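Local coordinates for malonyl CoA-acyl carrier protein transacylase (Burkholderia pseudomallei, PDB 3G87), which probably transfers the malonyl group from malonyl-CoA to the phosphopantetheine thiol of holo-acyl carrier protein, at residues H196-F207 / L241-V249; W251-L259 / L280-T291. All coordinates share one frame; numbering follows the deposited sequence.

Contact 1 (H196-F207 / L241-V249)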
loop_
_atom_site.group_PDB
_atom_site.type_symbol
_atom_site.label_atom_id
_atom_site.label_comp_id
_atom_site.label_asym_id
_atom_site.label_seq_id
_atom_site.Cartn_x
_atom_site.Cartn_y
_atom_site.Cartn_z
ATOM N N HIS A 196 4.834 -8.717 -3.654
ATOM C CA HIS A 196 4.061 -9.374 -2.621
ATOM C C HIS A 196 3.881 -10.841 -2.921
ATOM O O HIS A 196 2.800 -11.351 -2.822
ATOM C CB HIS A 196 2.729 -8.636 -2.368
ATOM C CG HIS A 196 2.904 -7.304 -1.707
ATOM N ND1 HIS A 196 3.297 -7.165 -0.407
ATOM C CD2 HIS A 196 2.798 -6.055 -2.188
ATOM C CE1 HIS A 196 3.413 -5.898 -0.105
ATOM N NE2 HIS A 196 3.127 -5.205 -1.175
ATOM N N SER A 197 4.977 -11.467 -3.341
ATOM C CA SER A 197 5.075 -12.901 -3.643
ATOM C C SER A 197 6.475 -13.359 -3.215
ATOM O O SER A 197 7.280 -12.557 -2.735
ATOM C CB SER A 197 4.903 -13.186 -5.144
ATOM O OG SER A 197 6.114 -12.894 -5.874
ATOM N N LYS A 198 6.746 -14.642 -3.413
ATOM C CA LYS A 198 8.046 -15.253 -3.073
ATOM C C LYS A 198 9.240 -14.689 -3.847
ATOM O O LYS A 198 10.363 -14.906 -3.441
ATOM C CB LYS A 198 8.009 -16.763 -3.325
ATOM C CG LYS A 198 7.731 -17.164 -4.805
ATOM C CD LYS A 198 7.783 -18.706 -4.980
ATOM C CE LYS A 198 7.043 -19.104 -6.271
ATOM N NZ LYS A 198 7.058 -20.590 -6.532
ATOM N N PHE A 199 8.998 -14.024 -4.973
ATOM C CA PHE A 199 10.089 -13.413 -5.729
ATOM C C PHE A 199 10.721 -12.225 -4.995
ATOM O O PHE A 199 11.866 -11.875 -5.257
ATOM C CB PHE A 199 9.702 -13.149 -7.210
ATOM C CG PHE A 199 9.312 -14.428 -7.945
ATOM C CD1 PHE A 199 10.295 -15.304 -8.422
ATOM C CD2 PHE A 199 7.969 -14.820 -8.052
ATOM C CE1 PHE A 199 9.962 -16.520 -9.052
ATOM C CE2 PHE A 199 7.629 -16.018 -8.685
ATOM C CZ PHE A 199 8.637 -16.865 -9.195
ATOM N N MET A 200 10.006 -11.648 -4.051
ATOM C CA MET A 200 10.432 -10.526 -3.265
ATOM C C MET A 200 11.230 -10.878 -2.041
ATOM O O MET A 200 11.670 -10.027 -1.343
ATOM C CB MET A 200 9.237 -9.678 -2.882
ATOM C CG MET A 200 8.678 -8.887 -3.998
ATOM S SD MET A 200 9.803 -7.963 -5.024
ATOM C CE MET A 200 9.643 -8.940 -6.372
ATOM N N ARG A 201 11.412 -12.149 -1.812
ATOM C CA ARG A 201 12.201 -12.591 -0.704
ATOM C C ARG A 201 13.586 -11.943 -0.556
ATOM O O ARG A 201 13.936 -11.591 0.492
ATOM C CB ARG A 201 12.315 -14.081 -0.687
ATOM C CG ARG A 201 11.424 -14.633 0.274
ATOM C CD ARG A 201 11.300 -16.103 0.155
ATOM N NE ARG A 201 9.970 -16.551 -0.144
ATOM C CZ ARG A 201 8.904 -16.368 0.629
ATOM N NH1 ARG A 201 9.022 -15.718 1.782
ATOM N NH2 ARG A 201 7.718 -16.841 0.253
ATOM N N PRO A 202 14.343 -11.801 -1.614
ATOM C CA PRO A 202 15.636 -11.168 -1.489
ATOM C C PRO A 202 15.590 -9.677 -1.127
ATOM O O PRO A 202 16.370 -9.289 -0.305
ATOM C CB PRO A 202 16.297 -11.467 -2.817
ATOM C CG PRO A 202 15.672 -12.572 -3.269
ATOM C CD PRO A 202 14.301 -12.604 -2.826
ATOM N N ALA A 203 14.641 -8.931 -1.665
ATOM C CA ALA A 203 14.373 -7.581 -1.260
ATOM C C ALA A 203 13.993 -7.526 0.196
ATOM O O ALA A 203 14.478 -6.689 0.904
ATOM C CB ALA A 203 13.305 -6.970 -2.093
ATOM N N GLN A 204 13.113 -8.436 0.607
ATOM C CA GLN A 204 12.662 -8.517 1.975
ATOM C C GLN A 204 13.792 -8.682 2.960
ATOM O O GLN A 204 13.822 -8.006 3.930
ATOM C CB GLN A 204 11.653 -9.635 2.176
ATOM C CG GLN A 204 11.284 -9.939 3.537
ATOM C CD GLN A 204 10.261 -11.020 3.608
ATOM O OE1 GLN A 204 10.571 -12.160 3.811
ATOM N NE2 GLN A 204 9.022 -10.660 3.436
ATOM N N GLN A 205 14.697 -9.606 2.686
ATOM C CA GLN A 205 15.828 -9.822 3.546
ATOM C C GLN A 205 16.764 -8.651 3.526
ATOM O O GLN A 205 17.240 -8.259 4.546
ATOM C CB GLN A 205 16.562 -11.120 3.243
ATOM C CG GLN A 205 15.778 -12.386 3.482
ATOM C CD GLN A 205 14.809 -12.320 4.654
ATOM O OE1 GLN A 205 15.200 -12.175 5.785
ATOM N NE2 GLN A 205 13.543 -12.445 4.366
ATOM N N ALA A 206 17.002 -8.098 2.349
ATOM C CA ALA A 206 17.861 -6.918 2.256
ATOM C C ALA A 206 17.219 -5.798 3.069
ATOM O O ALA A 206 17.930 -5.047 3.765
ATOM C CB ALA A 206 18.086 -6.492 0.792
ATOM N N PHE A 207 15.877 -5.709 3.018
ATOM C CA PHE A 207 15.164 -4.592 3.657
ATOM C C PHE A 207 15.159 -4.788 5.161
ATOM O O PHE A 207 15.330 -3.836 5.902
ATOM C CB PHE A 207 13.716 -4.472 3.178
ATOM C CG PHE A 207 12.972 -3.332 3.821
ATOM C CD1 PHE A 207 13.270 -1.996 3.472
ATOM C CD2 PHE A 207 11.994 -3.582 4.774
ATOM C CE1 PHE A 207 12.622 -0.937 4.066
ATOM C CE2 PHE A 207 11.309 -2.489 5.394
ATOM C CZ PHE A 207 11.648 -1.161 5.046
ATOM N N LEU A 241 6.907 -5.126 9.289
ATOM C CA LEU A 241 7.191 -4.258 8.201
ATOM C C LEU A 241 7.930 -5.008 7.159
ATOM O O LEU A 241 7.706 -4.840 6.017
ATOM C CB LEU A 241 7.996 -3.089 8.713
ATOM C CG LEU A 241 7.999 -1.882 7.811
ATOM C CD1 LEU A 241 6.674 -1.696 7.185
ATOM C CD2 LEU A 241 8.512 -0.651 8.413
ATOM N N ALA A 242 8.839 -5.857 7.594
ATOM C CA ALA A 242 9.690 -6.595 6.686
ATOM C C ALA A 242 8.930 -7.729 6.046
ATOM O O ALA A 242 8.964 -7.916 4.881
ATOM C CB ALA A 242 10.808 -7.098 7.376
ATOM N N GLN A 243 8.238 -8.504 6.820
ATOM C CA GLN A 243 7.457 -9.568 6.274
ATOM C C GLN A 243 6.450 -9.104 5.220
ATOM O O GLN A 243 6.132 -9.817 4.326
ATOM C CB GLN A 243 6.821 -10.317 7.423
ATOM C CG GLN A 243 6.900 -11.797 7.301
ATOM C CD GLN A 243 8.283 -12.380 7.255
ATOM O OE1 GLN A 243 9.171 -12.006 8.011
ATOM N NE2 GLN A 243 8.458 -13.351 6.398
ATOM N N GLN A 244 6.008 -7.872 5.341
ATOM C CA GLN A 244 5.050 -7.254 4.435
ATOM C C GLN A 244 5.372 -7.438 2.945
ATOM O O GLN A 244 4.528 -7.731 2.172
ATOM C CB GLN A 244 4.923 -5.769 4.807
ATOM C CG GLN A 244 3.694 -5.073 4.400
ATOM C CD GLN A 244 3.969 -3.851 3.573
ATOM O OE1 GLN A 244 4.757 -3.881 2.704
ATOM N NE2 GLN A 244 3.321 -2.796 3.860
ATOM N N ILE A 245 6.639 -7.285 2.595
ATOM C CA ILE A 245 7.139 -7.296 1.243
ATOM C C ILE A 245 6.930 -8.570 0.440
ATOM O O ILE A 245 6.646 -8.508 -0.705
ATOM C CB ILE A 245 8.645 -6.887 1.236
ATOM C CG1 ILE A 245 8.808 -5.399 1.299
ATOM C CG2 ILE A 245 9.360 -7.412 0.068
ATOM C CD1 ILE A 245 10.042 -4.988 1.894
ATOM N N ALA A 246 7.098 -9.719 1.057
ATOM C CA ALA A 246 6.913 -10.960 0.358
ATOM C C ALA A 246 5.580 -11.677 0.621
ATOM O O ALA A 246 5.373 -12.757 0.162
ATOM C CB ALA A 246 8.071 -11.870 0.597
ATOM N N SER A 247 4.693 -11.021 1.344
ATOM C CA SER A 247 3.444 -11.579 1.782
ATOM C C SER A 247 2.288 -10.918 1.071
ATOM O O SER A 247 2.405 -9.829 0.681
ATOM C CB SER A 247 3.310 -11.363 3.267
ATOM O OG SER A 247 3.998 -12.328 3.967
ATOM N N PRO A 248 1.155 -11.571 0.926
ATOM C CA PRO A 248 0.004 -10.844 0.334
ATOM C C PRO A 248 -0.545 -9.733 1.217
ATOM O O PRO A 248 -0.460 -9.770 2.450
ATOM C CB PRO A 248 -1.056 -11.936 0.082
ATOM C CG PRO A 248 -0.533 -13.169 0.731
ATOM C CD PRO A 248 0.941 -13.028 1.022
ATOM N N VAL A 249 -1.082 -8.734 0.580
ATOM C CA VAL A 249 -1.596 -7.589 1.283
ATOM C C VAL A 249 -3.017 -7.944 1.614
ATOM O O VAL A 249 -3.854 -8.193 0.706
ATOM C CB VAL A 249 -1.586 -6.343 0.399
ATOM C CG1 VAL A 249 -2.406 -5.221 1.031
ATOM C CG2 VAL A 249 -0.157 -5.881 0.134
HETATM O O HOH W 1 6.439 -6.107 -2.387
HETATM O O HOH W 2 6.899 -12.817 4.121
#
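His196 meets residues 244-249 in what is probably the Ser-His catalytic dyad of the acyltransferase fold: its NE2 is hydrogen-bonded to Ser92 OG, in the GxSxG sequence. On the other ring nitrogen, ND1 makes two weak bonds, 2.9 Å to Gln244 O, which lies in the ring plane, and 3.0 Å to Ser247 O. Val249 CG2 sits over the centre of one face, 3.5 Å from the ring centroid, and a water covers the other; that water donates to Ile245 O and weakly accepts from His196 N. Contacts on both faces and bonds at both nitrogens, weak at ND1, restrict the rotation of the imidazole. Farther along, Met200 CB rests on Ile245 CG2 at 3.7 Å, and Ala246 CB lies over a face of the Arg201 guanidinium. Gln204 runs fully extended, its CG trans to the backbone N (chi1 171°), which carries the amide across to the backbone of Ala242. Here NE2 makes a weak bond of 3.1 Å to Ala242 O and also donates to a second water, which accepts from Gln243 NE2 and bonds Ser247 OG. Phe207 closes the far end: the edge of its ring faces Leu241, with CE2 4.1 Å from Leu241 CG, while Ile245 CD1 approaches obliquely, 3.8 Å from Phe207 CD2.

Contact 2 (W251-L259 / L280-T291)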
loop_
_atom_site.group_PDB
_atom_site.type_symbol
_atom_site.label_atom_id
_atom_site.label_comp_id
_atom_site.label_asym_id
_atom_site.label_seq_id
_atom_site.Cartn_x
_atom_site.Cartn_y
_atom_site.Cartn_z
ATOM N N TRP A 251 -5.845 -6.507 2.558
ATOM C CA TRP A 251 -6.650 -5.338 2.636
ATOM C C TRP A 251 -8.096 -5.517 3.085
ATOM O O TRP A 251 -8.519 -4.844 3.990
ATOM C CB TRP A 251 -6.547 -4.512 1.379
ATOM C CG TRP A 251 -7.157 -3.233 1.566
ATOM C CD1 TRP A 251 -8.344 -2.835 1.092
ATOM C CD2 TRP A 251 -6.675 -2.181 2.364
ATOM N NE1 TRP A 251 -8.621 -1.617 1.500
ATOM C CE2 TRP A 251 -7.615 -1.173 2.294
ATOM C CE3 TRP A 251 -5.517 -1.977 3.109
ATOM C CZ2 TRP A 251 -7.450 0.020 2.929
ATOM C CZ3 TRP A 251 -5.357 -0.817 3.741
ATOM C CH2 TRP A 251 -6.316 0.182 3.659
ATOM N N CYS A 252 -8.827 -6.403 2.422
ATOM C CA CYS A 252 -10.199 -6.735 2.716
ATOM C C CYS A 252 -10.399 -7.161 4.152
ATOM O O CYS A 252 -11.230 -6.659 4.815
ATOM C CB CYS A 252 -10.762 -7.771 1.704
ATOM S SG CYS A 252 -12.428 -8.322 1.952
ATOM N N GLU A 253 -9.595 -8.103 4.595
ATOM C CA GLU A 253 -9.593 -8.597 5.952
ATOM C C GLU A 253 -9.197 -7.542 6.948
ATOM O O GLU A 253 -9.598 -7.577 8.028
ATOM C CB GLU A 253 -8.629 -9.770 6.114
ATOM C CG GLU A 253 -9.127 -11.131 5.795
ATOM C CD GLU A 253 -8.019 -12.160 5.768
ATOM O OE1 GLU A 253 -7.226 -12.159 4.850
ATOM O OE2 GLU A 253 -7.904 -12.936 6.688
ATOM N N SER A 254 -8.398 -6.594 6.562
ATOM C CA SER A 254 -8.011 -5.537 7.463
ATOM C C SER A 254 -9.162 -4.581 7.709
ATOM O O SER A 254 -9.474 -4.274 8.793
ATOM C CB SER A 254 -6.785 -4.809 6.922
ATOM O OG SER A 254 -5.653 -5.585 6.918
ATOM N N ILE A 255 -9.774 -4.122 6.656
ATOM C CA ILE A 255 -10.983 -3.365 6.727
ATOM C C ILE A 255 -12.062 -4.095 7.509
ATOM O O ILE A 255 -12.589 -3.568 8.426
ATOM C CB ILE A 255 -11.519 -3.005 5.322
ATOM C CG1 ILE A 255 -10.476 -2.253 4.546
ATOM C CG2 ILE A 255 -12.794 -2.253 5.386
ATOM C CD1 ILE A 255 -10.137 -0.989 5.098
ATOM N N ARG A 256 -12.381 -5.307 7.113
ATOM C CA ARG A 256 -13.371 -6.144 7.830
ATOM C C ARG A 256 -13.047 -6.308 9.341
ATOM O O ARG A 256 -13.945 -6.309 10.203
ATOM C CB ARG A 256 -13.485 -7.511 7.137
ATOM C CG ARG A 256 -14.381 -7.471 5.904
ATOM C CD ARG A 256 -14.468 -8.844 5.189
ATOM N NE ARG A 256 -15.634 -8.961 4.324
ATOM C CZ ARG A 256 -15.898 -10.027 3.542
ATOM N NH1 ARG A 256 -15.055 -11.078 3.477
ATOM N NH2 ARG A 256 -17.012 -10.043 2.798
ATOM N N TYR A 257 -11.759 -6.421 9.677
ATOM C CA TYR A 257 -11.391 -6.438 11.069
ATOM C C TYR A 257 -11.810 -5.120 11.718
ATOM O O TYR A 257 -12.302 -5.131 12.830
ATOM C CB TYR A 257 -9.880 -6.675 11.264
ATOM C CG TYR A 257 -9.434 -6.571 12.719
ATOM C CD1 TYR A 257 -9.686 -7.613 13.613
ATOM C CD2 TYR A 257 -8.785 -5.419 13.208
ATOM C CE1 TYR A 257 -9.292 -7.515 14.969
ATOM C CE2 TYR A 257 -8.364 -5.325 14.566
ATOM C CZ TYR A 257 -8.602 -6.387 15.436
ATOM O OH TYR A 257 -8.211 -6.339 16.790
ATOM N N LEU A 258 -11.635 -3.992 11.038
ATOM C CA LEU A 258 -12.066 -2.729 11.639
ATOM C C LEU A 258 -13.554 -2.646 11.779
ATOM O O LEU A 258 -14.018 -2.154 12.801
ATOM C CB LEU A 258 -11.569 -1.489 10.871
ATOM C CG LEU A 258 -10.030 -1.464 10.901
ATOM C CD1 LEU A 258 -9.425 -0.476 9.897
ATOM C CD2 LEU A 258 -9.486 -1.297 12.318
ATOM N N LEU A 259 -14.297 -3.099 10.761
ATOM C CA LEU A 259 -15.775 -3.088 10.820
ATOM C C LEU A 259 -16.332 -3.875 12.023
ATOM O O LEU A 259 -17.199 -3.371 12.734
ATOM C CB LEU A 259 -16.380 -3.618 9.512
ATOM C CG LEU A 259 -16.073 -2.793 8.244
ATOM C CD1 LEU A 259 -16.689 -3.418 7.048
ATOM C CD2 LEU A 259 -16.549 -1.344 8.357
ATOM N N LEU A 280 -8.769 3.911 -2.204
ATOM C CA LEU A 280 -9.160 3.108 -1.043
ATOM C C LEU A 280 -10.599 3.408 -0.654
ATOM O O LEU A 280 -11.295 2.542 -0.155
ATOM C CB LEU A 280 -8.232 3.355 0.152
ATOM C CG LEU A 280 -6.749 3.184 -0.138
ATOM C CD1 LEU A 280 -5.881 3.435 1.152
ATOM C CD2 LEU A 280 -6.497 1.800 -0.739
ATOM N N THR A 281 -11.026 4.649 -0.852
ATOM C CA THR A 281 -12.411 5.056 -0.617
ATOM C C THR A 281 -13.346 4.095 -1.320
ATOM O O THR A 281 -14.298 3.630 -0.719
ATOM C CB THR A 281 -12.631 6.506 -1.100
ATOM O OG1 THR A 281 -11.838 7.371 -0.275
ATOM C CG2 THR A 281 -14.069 6.971 -0.954
ATOM N N ARG A 282 -13.058 3.801 -2.595
ATOM C CA ARG A 282 -13.919 2.927 -3.406
ATOM C C ARG A 282 -13.819 1.495 -2.961
ATOM O O ARG A 282 -14.785 0.760 -3.071
ATOM C CB ARG A 282 -13.536 3.021 -4.872
ATOM C CG ARG A 282 -13.912 4.305 -5.560
ATOM C CD ARG A 282 -13.450 4.239 -7.055
ATOM N NE ARG A 282 -12.125 4.854 -7.229
ATOM C CZ ARG A 282 -11.263 4.583 -8.227
ATOM N NH1 ARG A 282 -10.084 5.232 -8.290
ATOM N NH2 ARG A 282 -11.575 3.679 -9.175
ATOM N N LEU A 283 -12.643 1.082 -2.481
ATOM C CA LEU A 283 -12.483 -0.304 -1.960
ATOM C C LEU A 283 -13.289 -0.493 -0.704
ATOM O O LEU A 283 -13.948 -1.522 -0.547
ATOM C CB LEU A 283 -11.022 -0.743 -1.715
ATOM C CG LEU A 283 -9.991 -0.700 -2.844
ATOM C CD1 LEU A 283 -8.585 -1.182 -2.376
ATOM C CD2 LEU A 283 -10.492 -1.509 -4.027
ATOM N N VAL A 284 -13.261 0.502 0.177
ATOM C CA VAL A 284 -14.012 0.427 1.408
ATOM C C VAL A 284 -15.530 0.406 1.133
ATOM O O VAL A 284 -16.252 -0.391 1.741
ATOM C CB VAL A 284 -13.641 1.536 2.397
ATOM C CG1 VAL A 284 -14.629 1.520 3.584
ATOM C CG2 VAL A 284 -12.204 1.370 2.873
ATOM N N HIS A 285 -16.018 1.221 0.198
ATOM C CA HIS A 285 -17.458 1.162 -0.114
ATOM C C HIS A 285 -17.853 -0.256 -0.529
ATOM O O HIS A 285 -18.880 -0.784 -0.073
ATOM C CB HIS A 285 -17.929 2.211 -1.143
ATOM C CG HIS A 285 -19.346 1.991 -1.590
ATOM N ND1 HIS A 285 -20.425 2.069 -0.723
ATOM C CD2 HIS A 285 -19.860 1.654 -2.800
ATOM C CE1 HIS A 285 -21.537 1.790 -1.381
ATOM N NE2 HIS A 285 -21.222 1.529 -2.641
ATOM N N THR A 286 -17.006 -0.884 -1.338
ATOM C CA THR A 286 -17.316 -2.212 -1.902
ATOM C C THR A 286 -17.293 -3.304 -0.847
ATOM O O THR A 286 -18.224 -4.101 -0.762
ATOM C CB THR A 286 -16.406 -2.574 -3.094
ATOM O OG1 THR A 286 -16.591 -1.592 -4.143
ATOM C CG2 THR A 286 -16.742 -3.990 -3.604
ATOM N N ILE A 287 -16.307 -3.270 0.004
ATOM C CA ILE A 287 -16.197 -4.108 1.150
ATOM C C ILE A 287 -17.425 -4.031 2.039
ATOM O O ILE A 287 -18.008 -5.020 2.334
ATOM C CB ILE A 287 -14.882 -3.822 1.928
ATOM C CG1 ILE A 287 -13.689 -4.327 1.160
ATOM C CG2 ILE A 287 -14.855 -4.525 3.186
ATOM C CD1 ILE A 287 -12.576 -3.516 1.245
ATOM N N ARG A 288 -17.813 -2.831 2.436
ATOM C CA ARG A 288 -18.992 -2.600 3.257
ATOM C C ARG A 288 -20.309 -3.053 2.610
ATOM O O ARG A 288 -21.130 -3.595 3.251
ATOM C CB ARG A 288 -19.112 -1.139 3.721
ATOM C CG ARG A 288 -18.008 -0.636 4.624
ATOM C CD ARG A 288 -18.237 0.716 5.219
ATOM N NE ARG A 288 -18.862 0.571 6.497
ATOM C CZ ARG A 288 -18.839 1.417 7.486
ATOM N NH1 ARG A 288 -19.414 1.071 8.553
ATOM N NH2 ARG A 288 -18.298 2.568 7.424
ATOM N N ARG A 289 -20.471 -2.843 1.331
ATOM C CA ARG A 289 -21.640 -3.300 0.630
ATOM C C ARG A 289 -21.741 -4.810 0.646
ATOM O O ARG A 289 -22.794 -5.345 0.734
ATOM C CB ARG A 289 -21.633 -2.765 -0.795
ATOM C CG ARG A 289 -22.962 -2.595 -1.400
ATOM C CD ARG A 289 -22.890 -2.391 -2.883
ATOM N NE ARG A 289 -22.339 -3.497 -3.640
ATOM C CZ ARG A 289 -21.199 -3.452 -4.310
ATOM N NH1 ARG A 289 -20.501 -2.349 -4.293
ATOM N NH2 ARG A 289 -20.764 -4.507 -4.989
ATOM N N GLN A 290 -20.610 -5.471 0.557
ATOM C CA GLN A 290 -20.508 -6.899 0.707
ATOM C C GLN A 290 -20.404 -7.049 2.227
ATOM O O GLN A 290 -20.647 -6.138 2.917
ATOM C CB GLN A 290 -19.360 -7.460 -0.150
ATOM C CG GLN A 290 -19.444 -7.116 -1.716
ATOM C CD GLN A 290 -18.153 -7.315 -2.578
ATOM O OE1 GLN A 290 -17.070 -6.965 -2.169
ATOM N NE2 GLN A 290 -18.300 -7.821 -3.778
ATOM N N THR A 291 -20.126 -8.175 2.809
ATOM C CA THR A 291 -20.086 -8.150 4.276
ATOM C C THR A 291 -21.432 -7.830 4.974
ATOM O O THR A 291 -21.618 -6.760 5.550
ATOM C CB THR A 291 -19.009 -7.160 4.860
ATOM O OG1 THR A 291 -17.761 -7.233 4.164
ATOM C CG2 THR A 291 -18.741 -7.517 6.248
#
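Arg256 and Thr291 form a polar contact at one end of the largely apolar packing of helices 251-264 and 279-289, an alpha-beta-alpha unit whose intervening strand, 269-273, is an outer strand of the parallel sheet; Leu259 and Val284 both touch Phe271 of that strand. The segment axes cross at -65° and approach to 10.3 Å. From CB, the Arg256 chain leaves with CG trans to the carbonyl carbon (chi1 -81°) and then stays extended as far as NE. CG lies 4.0 Å from Ile287 CG2; CD passes 3.8 Å from Thr291 OG1; NE then donates to that same oxygen at 2.7 Å, nearly straight at 163° and in the guanidinium plane. NH2, at the tip, adds a weak bond of 3.2 Å to Thr291 OG1, which is thus gripped by one edge of the group. Ile287 is a knob set among Trp251, Cys252, Ile255 and Arg256, its CG2 3.8 Å from Ile255 CG2. On one side of it Trp251 crosses Leu280 and Leu283 at about right angles, with CD1 3.8 Å from Leu283 CD1; on the other, Leu259 CD2 lies over one face of the Arg288 guanidinium, toward its rim, and Arg288 NH2 is bonded to Ile269 O. Trp251 NE1 is buried in this packing without a polar partner. Thr291 OG1 itself donates to Ile287 O at 2.9 Å, from above the carbonyl plane. Its hydrogen thus goes back to the helix, leaving the oxygen as acceptor for Arg256; the guanidinium would be expected to polarise the hydroxyl and favour this donation near the C-terminal end of helix 279-289.

How the contacts relate
Contacts 1 and 2 follow one another along the chain, with Arg250 alone separating their inner segments, 241-249 and 251-259, yet their centres are about 24 Å apart and they do not otherwise touch. Strand 153-159 runs past this junction: Asp157 makes backbone hydrogen bonds with both Val249 of contact 1 and Cys252 of contact 2. The two contacts also reach the GxSxG segment, probably the nucleophile elbow, at different residues. Contact 1 brings His196 to Ser92, whereas contact 2 places the Trp251 ring against that of His91, the planes inclined at about 45°. Contact 1 therefore belongs to the probable active site itself, and contact 2 to helices packed against strands 6-11 and 269-273 of the parallel sheet.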